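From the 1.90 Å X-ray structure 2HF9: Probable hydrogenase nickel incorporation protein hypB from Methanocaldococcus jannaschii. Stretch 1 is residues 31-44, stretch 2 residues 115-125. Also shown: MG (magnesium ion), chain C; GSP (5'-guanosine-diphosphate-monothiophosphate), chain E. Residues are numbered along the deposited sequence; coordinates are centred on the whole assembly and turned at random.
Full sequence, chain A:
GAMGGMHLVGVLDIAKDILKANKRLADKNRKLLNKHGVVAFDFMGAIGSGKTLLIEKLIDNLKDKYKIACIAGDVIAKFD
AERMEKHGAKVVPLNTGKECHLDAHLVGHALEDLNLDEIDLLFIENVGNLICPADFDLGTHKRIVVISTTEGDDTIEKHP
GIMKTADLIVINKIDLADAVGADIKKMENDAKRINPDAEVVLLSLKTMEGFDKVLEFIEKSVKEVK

Stretch 1, residues 31-44: KLLNKHGVVAFDFM
Stretch 2 115-125: NLDEIDLLFIE

Two parallel β-strands paired side by side, extended at their N-terminal ends by apolar packing against a helix end, make up this contact, which buries 830 Å² in all. Strands 39-44 and 121-125 run 14° apart, with V39, A40, F41, D42 and F43 level with L121 through E125 and paired CA atoms 4.5-5.0 Å apart. As is usual in parallel pairing, V39 and F41 each bond to both neighbours of their partner: V39 N donates to D120 O (2.9 Å) and V39 O accepts from L122 N (2.9 Å); F41 N reaches L122 O and F41 O takes I124 N (both 2.8 Å); F43 N adds the last bond within these stretches, to I124 O (2.8 Å).

One face carries V39, F41, F43, L121, F123 and E125. There F43 (m, chi2 82°) directs its ring edge at the face of F123 (m, chi2 148°), planes at 84°, with CE1 of F43 3.6 Å from CD2 of F123. On the other face A40 CB lies 4.0 Å from L122 CB.

Before the strands, the helix ends at K35, and G37 (phi/psi 65/41) turns the chain. L116 (m, t) packs its CD1 3.8 Å from L32 CG, while H36 ND1 donates to D117 OD1 (2.8 Å, 172°). At the far end, E125 (t, t) extends OE2 to 2.1 Å from MG.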

ATOM      1  N   LYS A  31     -18.520  23.011  -2.778  1.00 16.94           N
ATOM      2  CA  LYS A  31     -19.309  24.166  -3.195  1.00 17.25           C
ATOM      3  C   LYS A  31     -18.817  24.735  -4.531  1.00 16.96           C
ATOM      4  O   LYS A  31     -19.624  25.020  -5.419  1.00 16.76           O
ATOM      5  CB  LYS A  31     -19.353  25.220  -2.066  1.00 17.68           C
ATOM      6  CG  LYS A  31     -19.877  26.640  -2.406  1.00 19.35           C
ATOM      7  CD  LYS A  31     -21.030  26.713  -3.425  1.00 21.74           C
ATOM      8  CE  LYS A  31     -22.187  25.771  -3.132  1.00 22.79           C
ATOM      9  NZ  LYS A  31     -22.755  25.260  -4.413  1.00 23.21           N
ATOM     10  N   LEU A  32     -17.499  24.864  -4.683  1.00 16.78           N
ATOM     11  CA  LEU A  32     -16.911  25.344  -5.935  1.00 16.55           C
ATOM     12  C   LEU A  32     -17.246  24.412  -7.100  1.00 16.40           C
ATOM     13  O   LEU A  32     -17.604  24.868  -8.188  1.00 16.31           O
ATOM     14  CB  LEU A  32     -15.392  25.523  -5.800  1.00 16.43           C
ATOM     15  CG  LEU A  32     -14.592  25.927  -7.049  1.00 16.74           C
ATOM     16  CD1 LEU A  32     -14.933  27.341  -7.518  1.00 16.36           C
ATOM     17  CD2 LEU A  32     -13.090  25.788  -6.805  1.00 16.74           C
ATOM     18  N   LEU A  33     -17.128  23.108  -6.860  1.00 16.27           N
ATOM     19  CA  LEU A  33     -17.450  22.103  -7.869  1.00 16.16           C
ATOM     20  C   LEU A  33     -18.932  22.144  -8.257  1.00 16.22           C
ATOM     21  O   LEU A  33     -19.259  22.138  -9.449  1.00 16.15           O
ATOM     22  CB  LEU A  33     -17.050  20.704  -7.386  1.00 16.15           C
ATOM     23  CG  LEU A  33     -15.547  20.448  -7.203  1.00 15.95           C
ATOM     24  CD1 LEU A  33     -15.329  19.216  -6.349  1.00 16.28           C
ATOM     25  CD2 LEU A  33     -14.815  20.319  -8.530  1.00 16.33           C
ATOM     26  N   ASN A  34     -19.810  22.205  -7.253  1.00 16.31           N
ATOM     27  CA  ASN A  34     -21.264  22.289  -7.472  1.00 16.68           C
ATOM     28  C   ASN A  34     -21.679  23.530  -8.260  1.00 16.93           C
ATOM     29  O   ASN A  34     -22.592  23.478  -9.088  1.00 16.83           O
ATOM     30  CB  ASN A  34     -22.025  22.240  -6.143  1.00 16.67           C
ATOM     31  CG  ASN A  34     -22.003  20.861  -5.502  1.00 16.74           C
ATOM     32  OD1 ASN A  34     -21.876  19.845  -6.183  1.00 16.54           O
ATOM     33  ND2 ASN A  34     -22.135  20.823  -4.179  1.00 17.26           N
ATOM     34  N   LYS A  35     -20.988  24.632  -7.986  1.00 17.08           N
ATOM     35  CA  LYS A  35     -21.187  25.913  -8.655  1.00 17.33           C
ATOM     36  C   LYS A  35     -20.938  25.786 -10.155  1.00 17.06           C
ATOM     37  O   LYS A  35     -21.625  26.412 -10.964  1.00 16.74           O
ATOM     38  CB  LYS A  35     -20.217  26.928  -8.054  1.00 17.60           C
ATOM     39  CG  LYS A  35     -20.804  28.280  -7.690  1.00 19.42           C
ATOM     40  CD  LYS A  35     -20.185  28.809  -6.380  1.00 21.06           C
ATOM     41  CE  LYS A  35     -18.648  28.722  -6.379  1.00 22.24           C
ATOM     42  NZ  LYS A  35     -18.062  28.535  -5.006  1.00 22.31           N
ATOM     43  N   HIS A  36     -19.959  24.956 -10.515  1.00 16.88           N
ATOM     44  CA  HIS A  36     -19.584  24.742 -11.909  1.00 16.84           C
ATOM     45  C   HIS A  36     -20.090  23.420 -12.491  1.00 16.37           C
ATOM     46  O   HIS A  36     -19.704  23.043 -13.598  1.00 16.27           O
ATOM     47  CB  HIS A  36     -18.070  24.863 -12.073  1.00 17.25           C
ATOM     48  CG  HIS A  36     -17.540  26.224 -11.748  1.00 18.61           C
ATOM     49  ND1 HIS A  36     -17.633  27.285 -12.623  1.00 20.32           N
ATOM     50  CD2 HIS A  36     -16.924  26.701 -10.641  1.00 19.97           C
ATOM     51  CE1 HIS A  36     -17.090  28.356 -12.071  1.00 20.09           C
ATOM     52  NE2 HIS A  36     -16.656  28.029 -10.868  1.00 20.16           N
ATOM     53  N   GLY A  37     -20.944  22.727 -11.740  1.00 15.99           N
ATOM     54  CA  GLY A  37     -21.587  21.501 -12.209  1.00 15.37           C
ATOM     55  C   GLY A  37     -20.604  20.370 -12.441  1.00 14.89           C
ATOM     56  O   GLY A  37     -20.719  19.625 -13.416  1.00 15.13           O
ATOM     57  N   VAL A  38     -19.640  20.243 -11.537  1.00 14.40           N
ATOM     58  CA  VAL A  38     -18.624  19.195 -11.629  1.00 13.82           C
ATOM     59  C   VAL A  38     -18.908  18.148 -10.563  1.00 13.43           C
ATOM     60  O   VAL A  38     -19.158  18.488  -9.410  1.00 13.34           O
ATOM     61  CB  VAL A  38     -17.186  19.759 -11.446  1.00 13.81           C
ATOM     62  CG1 VAL A  38     -16.135  18.653 -11.581  1.00 13.76           C
ATOM     63  CG2 VAL A  38     -16.909  20.870 -12.440  1.00 13.72           C
ATOM     64  N   VAL A  39     -18.893  16.879 -10.960  1.00 12.76           N
ATOM     65  CA  VAL A  39     -19.017  15.789 -10.000  1.00 12.34           C
ATOM     66  C   VAL A  39     -17.639  15.151  -9.831  1.00 11.91           C
ATOM     67  O   VAL A  39     -17.029  14.708 -10.809  1.00 11.69           O
ATOM     68  CB  VAL A  39     -20.092  14.749 -10.417  1.00 12.24           C
ATOM     69  CG1 VAL A  39     -20.300  13.728  -9.306  1.00 12.10           C
ATOM     70  CG2 VAL A  39     -21.418  15.445 -10.736  1.00 12.48           C
ATOM     71  N   ALA A  40     -17.152  15.136  -8.592  1.00 11.41           N
ATOM     72  CA  ALA A  40     -15.791  14.697  -8.289  1.00 11.08           C
ATOM     73  C   ALA A  40     -15.728  13.370  -7.539  1.00 10.79           C
ATOM     74  O   ALA A  40     -16.542  13.103  -6.652  1.00 11.07           O
ATOM     75  CB  ALA A  40     -15.046  15.771  -7.515  1.00 11.18           C
ATOM     76  N   PHE A  41     -14.735  12.562  -7.898  1.00 10.16           N
ATOM     77  CA  PHE A  41     -14.546  11.227  -7.340  1.00  9.80           C
ATOM     78  C   PHE A  41     -13.124  11.043  -6.802  1.00  9.46           C
ATOM     79  O   PHE A  41     -12.143  11.313  -7.501  1.00  9.44           O
ATOM     80  CB  PHE A  41     -14.856  10.153  -8.396  1.00  9.58           C
ATOM     81  CG  PHE A  41     -16.298  10.121  -8.835  1.00  9.61           C
ATOM     82  CD1 PHE A  41     -16.745  10.935  -9.873  1.00  9.42           C
ATOM     83  CD2 PHE A  41     -17.207   9.263  -8.220  1.00  9.23           C
ATOM     84  CE1 PHE A  41     -18.078  10.905 -10.283  1.00  9.78           C
ATOM     85  CE2 PHE A  41     -18.543   9.222  -8.630  1.00  9.71           C
ATOM     86  CZ  PHE A  41     -18.975  10.048  -9.665  1.00  9.24           C
ATOM     87  N   ASP A  42     -13.031  10.582  -5.557  1.00  9.03           N
ATOM     88  CA  ASP A  42     -11.757  10.297  -4.903  1.00  9.17           C
ATOM     89  C   ASP A  42     -11.446   8.797  -5.038  1.00  9.36           C
ATOM     90  O   ASP A  42     -12.136   7.959  -4.457  1.00  9.40           O
ATOM     91  CB  ASP A  42     -11.839  10.732  -3.427  1.00  9.16           C
ATOM     92  CG  ASP A  42     -10.557  10.468  -2.637  1.00  9.49           C
ATOM     93  OD1 ASP A  42      -9.554   9.983  -3.192  1.00 10.47           O
ATOM     94  OD2 ASP A  42     -10.559  10.759  -1.429  1.00 10.75           O
ATOM     95  N   PHE A  43     -10.421   8.478  -5.828  1.00  9.32           N
ATOM     96  CA  PHE A  43      -9.982   7.103  -6.041  1.00  9.55           C
ATOM     97  C   PHE A  43      -8.838   6.771  -5.093  1.00 10.01           C
ATOM     98  O   PHE A  43      -7.712   7.240  -5.279  1.00  9.72           O
ATOM     99  CB  PHE A  43      -9.526   6.888  -7.490  1.00  9.20           C
ATOM    100  CG  PHE A  43     -10.641   6.921  -8.495  1.00  8.32           C
ATOM    101  CD1 PHE A  43     -11.125   8.133  -8.980  1.00  7.45           C
ATOM    102  CD2 PHE A  43     -11.187   5.737  -8.982  1.00  7.98           C
ATOM    103  CE1 PHE A  43     -12.155   8.169  -9.915  1.00  8.04           C
ATOM    104  CE2 PHE A  43     -12.216   5.759  -9.923  1.00  8.42           C
ATOM    105  CZ  PHE A  43     -12.699   6.981 -10.391  1.00  8.65           C
ATOM    106  N   MET A  44      -9.153   5.977  -4.073  1.00 10.60           N
ATOM    107  CA  MET A  44      -8.185   5.501  -3.093  1.00 11.91           C
ATOM    108  C   MET A  44      -7.904   4.020  -3.322  1.00 11.44           C
ATOM    109  O   MET A  44      -8.656   3.344  -4.020  1.00 11.43           O
ATOM    110  CB  MET A  44      -8.728   5.689  -1.668  1.00 11.60           C
ATOM    111  CG  MET A  44      -8.863   7.139  -1.211  1.00 13.23           C
ATOM    112  SD  MET A  44      -9.763   7.264   0.352  1.00 14.84           S
ATOM    113  CE  MET A  44     -11.444   6.992  -0.215  1.00 16.35           C
ATOM    114  N   ASN A 115     -10.277  24.582 -15.889  1.00 18.89           N
ATOM    115  CA  ASN A 115     -11.439  25.361 -16.313  1.00 18.94           C
ATOM    116  C   ASN A 115     -12.703  24.566 -15.997  1.00 18.81           C
ATOM    117  O   ASN A 115     -13.130  23.719 -16.784  1.00 18.58           O
ATOM    118  CB  ASN A 115     -11.359  25.720 -17.803  1.00 19.13           C
ATOM    119  CG  ASN A 115     -12.503  26.622 -18.260  1.00 19.89           C
ATOM    120  OD1 ASN A 115     -13.343  27.052 -17.464  1.00 20.68           O
ATOM    121  ND2 ASN A 115     -12.534  26.915 -19.555  1.00 21.44           N
ATOM    122  N   LEU A 116     -13.294  24.853 -14.840  1.00 18.68           N
ATOM    123  CA  LEU A 116     -14.422  24.071 -14.325  1.00 18.75           C
ATOM    124  C   LEU A 116     -15.723  24.245 -15.115  1.00 18.94           C
ATOM    125  O   LEU A 116     -16.654  23.453 -14.960  1.00 18.76           O
ATOM    126  CB  LEU A 116     -14.643  24.360 -12.835  1.00 18.75           C
ATOM    127  CG  LEU A 116     -13.455  24.126 -11.892  1.00 18.78           C
ATOM    128  CD1 LEU A 116     -13.719  24.741 -10.525  1.00 19.30           C
ATOM    129  CD2 LEU A 116     -13.127  22.640 -11.764  1.00 19.24           C
ATOM    130  N   ASP A 117     -15.786  25.274 -15.959  1.00 19.04           N
ATOM    131  CA  ASP A 117     -16.928  25.459 -16.861  1.00 19.30           C
ATOM    132  C   ASP A 117     -16.783  24.650 -18.149  1.00 19.15           C
ATOM    133  O   ASP A 117     -17.672  24.658 -19.008  1.00 19.34           O
ATOM    134  CB  ASP A 117     -17.142  26.942 -17.169  1.00 19.52           C
ATOM    135  CG  ASP A 117     -17.684  27.707 -15.978  1.00 20.44           C
ATOM    136  OD1 ASP A 117     -18.557  27.169 -15.258  1.00 21.27           O
ATOM    137  OD2 ASP A 117     -17.235  28.846 -15.762  1.00 22.00           O
ATOM    138  N   GLU A 118     -15.655  23.958 -18.280  1.00 18.72           N
ATOM    139  CA  GLU A 118     -15.436  23.040 -19.392  1.00 18.62           C
ATOM    140  C   GLU A 118     -15.152  21.619 -18.900  1.00 17.83           C
ATOM    141  O   GLU A 118     -14.559  20.809 -19.615  1.00 18.06           O
ATOM    142  CB  GLU A 118     -14.319  23.551 -20.309  1.00 19.02           C
ATOM    143  CG  GLU A 118     -14.763  24.669 -21.263  1.00 21.00           C
ATOM    144  CD  GLU A 118     -15.944  24.269 -22.146  1.00 24.06           C
ATOM    145  OE1 GLU A 118     -15.845  23.248 -22.868  1.00 25.62           O
ATOM    146  OE2 GLU A 118     -16.974  24.980 -22.119  1.00 25.48           O
ATOM    147  N   ILE A 119     -15.581  21.332 -17.673  1.00 16.87           N
ATOM    148  CA  ILE A 119     -15.407  20.016 -17.053  1.00 15.92           C
ATOM    149  C   ILE A 119     -16.737  19.561 -16.447  1.00 15.19           C
ATOM    150  O   ILE A 119     -17.448  20.356 -15.836  1.00 14.90           O
ATOM    151  CB  ILE A 119     -14.281  20.034 -15.958  1.00 16.01           C
ATOM    152  CG1 ILE A 119     -12.911  20.404 -16.553  1.00 16.17           C
ATOM    153  CG2 ILE A 119     -14.192  18.700 -15.204  1.00 15.90           C
ATOM    154  CD1 ILE A 119     -12.407  19.491 -17.681  1.00 17.21           C
ATOM    155  N   ASP A 120     -17.075  18.286 -16.636  1.00 14.26           N
ATOM    156  CA  ASP A 120     -18.269  17.696 -16.030  1.00 13.45           C
ATOM    157  C   ASP A 120     -17.913  16.717 -14.905  1.00 12.71           C
ATOM    158  O   ASP A 120     -18.597  16.658 -13.879  1.00 11.89           O
ATOM    159  CB  ASP A 120     -19.124  16.995 -17.096  1.00 13.68           C
ATOM    160  CG  ASP A 120     -19.483  17.912 -18.259  1.00 14.39           C
ATOM    161  OD1 ASP A 120     -20.021  19.013 -18.011  1.00 15.00           O
ATOM    162  OD2 ASP A 120     -19.227  17.531 -19.421  1.00 14.03           O
ATOM    163  N   LEU A 121     -16.850  15.944 -15.121  1.00 11.96           N
ATOM    164  CA  LEU A 121     -16.394  14.937 -14.164  1.00 11.50           C
ATOM    165  C   LEU A 121     -14.947  15.169 -13.761  1.00 11.13           C
ATOM    166  O   LEU A 121     -14.103  15.468 -14.603  1.00 10.90           O
ATOM    167  CB  LEU A 121     -16.519  13.524 -14.747  1.00 11.49           C
ATOM    168  CG  LEU A 121     -17.881  13.005 -15.211  1.00 11.43           C
ATOM    169  CD1 LEU A 121     -17.741  11.585 -15.747  1.00 11.85           C
ATOM    170  CD2 LEU A 121     -18.907  13.053 -14.092  1.00 11.33           C
ATOM    171  N   LEU A 122     -14.670  15.014 -12.471  1.00 10.85           N
ATOM    172  CA  LEU A 122     -13.308  15.088 -11.957  1.00 10.75           C
ATOM    173  C   LEU A 122     -12.921  13.780 -11.274  1.00 10.37           C
ATOM    174  O   LEU A 122     -13.571  13.357 -10.315  1.00 10.58           O
ATOM    175  CB  LEU A 122     -13.157  16.264 -10.980  1.00 10.57           C
ATOM    176  CG  LEU A 122     -11.803  16.436 -10.275  1.00 10.96           C
ATOM    177  CD1 LEU A 122     -10.667  16.675 -11.263  1.00 10.90           C
ATOM    178  CD2 LEU A 122     -11.871  17.565  -9.253  1.00 10.94           C
ATOM    179  N   PHE A 123     -11.870  13.145 -11.781  1.00 10.16           N
ATOM    180  CA  PHE A 123     -11.332  11.930 -11.173  1.00  9.93           C
ATOM    181  C   PHE A 123     -10.024  12.272 -10.474  1.00  9.61           C
ATOM    182  O   PHE A 123      -9.070  12.723 -11.113  1.00  9.86           O
ATOM    183  CB  PHE A 123     -11.082  10.829 -12.217  1.00  9.94           C
ATOM    184  CG  PHE A 123     -12.315  10.383 -12.972  1.00 10.17           C
ATOM    185  CD1 PHE A 123     -12.203   9.964 -14.301  1.00 10.09           C
ATOM    186  CD2 PHE A 123     -13.572  10.367 -12.368  1.00 10.58           C
ATOM    187  CE1 PHE A 123     -13.321   9.539 -15.022  1.00 10.37           C
ATOM    188  CE2 PHE A 123     -14.703   9.948 -13.080  1.00 10.64           C
ATOM    189  CZ  PHE A 123     -14.574   9.534 -14.413  1.00 10.38           C
ATOM    190  N   ILE A 124      -9.985  12.065  -9.164  1.00  9.26           N
ATOM    191  CA  ILE A 124      -8.772  12.305  -8.393  1.00  9.09           C
ATOM    192  C   ILE A 124      -8.148  10.980  -7.973  1.00  9.11           C
ATOM    193  O   ILE A 124      -8.776  10.202  -7.249  1.00  8.75           O
ATOM    194  CB  ILE A 124      -9.049  13.152  -7.126  1.00  9.06           C
ATOM    195  CG1 ILE A 124      -9.835  14.423  -7.469  1.00  8.87           C
ATOM    196  CG2 ILE A 124      -7.737  13.475  -6.400  1.00  9.26           C
ATOM    197  CD1 ILE A 124     -10.151  15.296  -6.257  1.00  9.00           C
ATOM    198  N   GLU A 125      -6.925  10.718  -8.429  1.00  9.16           N
ATOM    199  CA  GLU A 125      -6.206   9.545  -7.945  1.00  9.82           C
ATOM    200  C   GLU A 125      -5.381   9.908  -6.724  1.00 10.22           C
ATOM    201  O   GLU A 125      -4.378  10.619  -6.821  1.00  9.98           O
ATOM    202  CB  GLU A 125      -5.326   8.901  -9.016  1.00  9.82           C
ATOM    203  CG  GLU A 125      -4.694   7.603  -8.527  1.00  9.47           C
ATOM    204  CD  GLU A 125      -4.046   6.796  -9.624  1.00  9.00           C
ATOM    205  OE1 GLU A 125      -4.398   6.993 -10.800  1.00  9.36           O
ATOM    206  OE2 GLU A 125      -3.170   5.961  -9.317  1.00  9.59           O
TER
HETATM  207 MG    MG C 301      -1.803   4.769 -10.457  1.00  9.08          MG
HETATM  208  PG  GSP E 300      -0.286   3.110  -8.175  1.00 11.07           P
HETATM  209  O3B GSP E 300      -1.012   1.834  -8.835  1.00  9.62           O
HETATM  210  S1G GSP E 300      -0.477   3.064  -6.462  1.00 14.64           S
HETATM  211  O2G GSP E 300       1.201   2.995  -8.556  1.00 11.12           O
HETATM  212  O3G GSP E 300      -0.881   4.394  -8.776  1.00 11.07           O
HETATM  213  PB  GSP E 300      -2.520   1.828  -9.408  1.00  7.54           P
HETATM  214  O1B GSP E 300      -3.442   1.478  -8.308  1.00  6.95           O
HETATM  215  O2B GSP E 300      -2.892   3.077 -10.097  1.00  6.70           O
HETATM  216  PA  GSP E 300      -2.282   0.446 -11.960  1.00  8.40           P
HETATM  217  O1A GSP E 300      -3.454   0.961 -12.707  1.00  7.61           O
HETATM  218  O2A GSP E 300      -1.023   1.113 -12.378  1.00  7.27           O
HETATM  219  O3A GSP E 300      -2.498   0.529 -10.366  1.00  7.92           O
HETATM  220  O5' GSP E 300      -2.228  -1.144 -12.147  1.00  8.66           O
HETATM  221  C5' GSP E 300      -1.233  -1.922 -11.511  1.00  9.19           C
HETATM  222  C4' GSP E 300      -0.953  -3.176 -12.333  1.00  9.10           C
HETATM  223  O4' GSP E 300      -2.045  -4.077 -12.260  1.00  8.82           O
HETATM  224  C3' GSP E 300      -0.732  -2.891 -13.809  1.00  9.46           C
HETATM  225  O3' GSP E 300       0.301  -3.758 -14.220  1.00 10.23           O
HETATM  226  C2' GSP E 300      -2.038  -3.283 -14.464  1.00  9.52           C
HETATM  227  O2' GSP E 300      -1.857  -3.756 -15.773  1.00 11.22           O
HETATM  228  C1' GSP E 300      -2.519  -4.399 -13.558  1.00  8.75           C
HETATM  229  N9  GSP E 300      -3.975  -4.572 -13.434  1.00  8.24           N
HETATM  230  C8  GSP E 300      -4.911  -3.653 -13.026  1.00  8.37           C
HETATM  231  N7  GSP E 300      -6.115  -4.267 -13.008  1.00  8.78           N
HETATM  232  C5  GSP E 300      -5.957  -5.558 -13.379  1.00  8.34           C
HETATM  233  C6  GSP E 300      -6.849  -6.620 -13.524  1.00  8.74           C
HETATM  234  O6  GSP E 300      -8.047  -6.463 -13.294  1.00  7.63           O
HETATM  235  N1  GSP E 300      -6.371  -7.856 -13.922  1.00  8.29           N
HETATM  236  C2  GSP E 300      -5.021  -8.033 -14.180  1.00  8.22           C
HETATM  237  N2  GSP E 300      -4.567  -9.220 -14.569  1.00  8.01           N
HETATM  238  N3  GSP E 300      -4.140  -6.978 -14.032  1.00  8.10           N
HETATM  239  C4  GSP E 300      -4.609  -5.763 -13.636  1.00  8.28           C
HETATM  240  O   HOH W   1      -0.505   3.669 -11.587  1.00  8.69           O